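Side-chain contact in malonyl CoA-ACP transacylase (Xanthomonas oryzae pv. oryzae, PDB 3K89), which probably transfers the malonyl group from malonyl-CoA to holo acyl carrier protein, the step that supplies malonyl units for fatty acid synthesis: residues 217-222 against 244-249. Numbering follows the deposited sequence.
Sequences AMAGLS and AIRQAL
The flat guanidinium of R246 meets the methyl of A219 obliquely, with R246 NH1 4.0 Å from A219 CB. W223, just past the end of 217-222, makes a cation-pi contact with the same arginine. The bend at chi3 (-77°) turns the charged end off the line of the part extended from CA to CD, sending NE to a hydrogen bond with S242 OG in the arginine's own helix and putting NH1 beside A219. That aliphatic part runs past M218 in the opposite direction, R246 CD lying 4.1 Å from M218 CB. M218 is extended through chi2 and then bends at chi3 (-61°), which carries its methyl to the backbone of the other helix: M218 CE stops 3.5 Å from R246 O and 4.0 Å from R246 CB. M218 SD rests against L249, 3.7 Å from L249 CD1 and 3.9 Å from L249 CB. M218 also packs on L115 of helix 109-126, while L249 packs on Y98 and L101 of helix 95-103, which follows the predicted nucleophile S94. No hydrogen bond crosses between the two segments, so the end of helix 208-219 meets helix 242-254 through van der Waals packing, apolar at M218 and L249, with the arginine's polar end held by S242 and W223.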
# COMPACT_ATOMS: atom_id res chain seq x y z
N ALA A 217 -17.04 3.90 -9.08
CA ALA A 217 -16.36 2.84 -9.84
C ALA A 217 -16.51 1.50 -9.13
O ALA A 217 -16.78 0.49 -9.76
CB ALA A 217 -14.88 3.18 -10.05
N MET A 218 -16.39 1.50 -7.81
CA MET A 218 -16.47 0.27 -7.04
C MET A 218 -17.86 -0.34 -7.11
O MET A 218 -18.01 -1.57 -7.09
CB MET A 218 -16.10 0.50 -5.58
CG MET A 218 -14.59 0.76 -5.41
SD MET A 218 -14.06 0.76 -3.70
CE MET A 218 -15.01 2.09 -3.10
N ALA A 219 -18.88 0.51 -7.15
CA ALA A 219 -20.25 0.00 -7.00
C ALA A 219 -20.75 -0.75 -8.24
O ALA A 219 -21.77 -1.44 -8.16
CB ALA A 219 -21.19 1.12 -6.59
N GLY A 220 -20.03 -0.63 -9.35
CA GLY A 220 -20.34 -1.36 -10.59
C GLY A 220 -19.74 -2.76 -10.64
O GLY A 220 -20.03 -3.55 -11.55
N LEU A 221 -18.89 -3.07 -9.66
CA LEU A 221 -18.22 -4.38 -9.60
C LEU A 221 -18.91 -5.37 -8.67
O LEU A 221 -19.70 -5.01 -7.81
CB LEU A 221 -16.77 -4.20 -9.14
CG LEU A 221 -15.91 -3.18 -9.91
CD1 LEU A 221 -14.57 -2.98 -9.21
CD2 LEU A 221 -15.69 -3.53 -11.39
N SER A 222 -18.58 -6.65 -8.88
CA SER A 222 -19.00 -7.74 -8.03
C SER A 222 -18.05 -7.84 -6.83
O SER A 222 -16.83 -7.93 -7.00
CB SER A 222 -18.97 -9.04 -8.85
OG SER A 222 -19.34 -10.15 -8.06
N ALA A 244 -19.64 -1.75 3.87
CA ALA A 244 -18.70 -1.25 4.86
C ALA A 244 -17.26 -1.30 4.35
O ALA A 244 -16.49 -0.37 4.58
CB ALA A 244 -18.84 -2.02 6.16
N ILE A 245 -16.91 -2.38 3.66
CA ILE A 245 -15.57 -2.49 3.06
C ILE A 245 -15.37 -1.37 2.05
O ILE A 245 -14.35 -0.67 2.10
CB ILE A 245 -15.34 -3.88 2.43
CG1 ILE A 245 -15.27 -4.92 3.55
CG2 ILE A 245 -14.06 -3.88 1.58
CD1 ILE A 245 -15.35 -6.40 3.13
N ARG A 246 -16.34 -1.20 1.15
CA ARG A 246 -16.25 -0.11 0.17
C ARG A 246 -16.20 1.27 0.80
O ARG A 246 -15.42 2.10 0.36
CB ARG A 246 -17.36 -0.20 -0.87
CG ARG A 246 -17.21 -1.44 -1.77
CD ARG A 246 -18.32 -1.48 -2.78
NE ARG A 246 -19.57 -1.95 -2.17
CZ ARG A 246 -20.72 -1.27 -2.19
NH1 ARG A 246 -20.81 -0.10 -2.80
NH2 ARG A 246 -21.79 -1.81 -1.61
N GLN A 247 -17.01 1.51 1.83
CA GLN A 247 -16.98 2.82 2.50
C GLN A 247 -15.60 3.08 3.11
O GLN A 247 -15.09 4.20 3.05
CB GLN A 247 -18.08 2.93 3.57
CG GLN A 247 -18.14 4.30 4.31
CD GLN A 247 -18.31 5.51 3.39
OE1 GLN A 247 -18.80 5.40 2.27
NE2 GLN A 247 -17.89 6.67 3.87
N ALA A 248 -15.00 2.04 3.69
CA ALA A 248 -13.67 2.18 4.26
C ALA A 248 -12.61 2.45 3.20
O ALA A 248 -11.62 3.11 3.50
CB ALA A 248 -13.29 0.94 5.09
N LEU A 249 -12.82 1.95 1.97
CA LEU A 249 -11.94 2.26 0.85
C LEU A 249 -12.13 3.69 0.33
O LEU A 249 -11.16 4.34 -0.07
CB LEU A 249 -12.13 1.28 -0.31
CG LEU A 249 -11.68 -0.15 -0.01
CD1 LEU A 249 -12.23 -1.09 -1.07
CD2 LEU A 249 -10.13 -0.28 0.05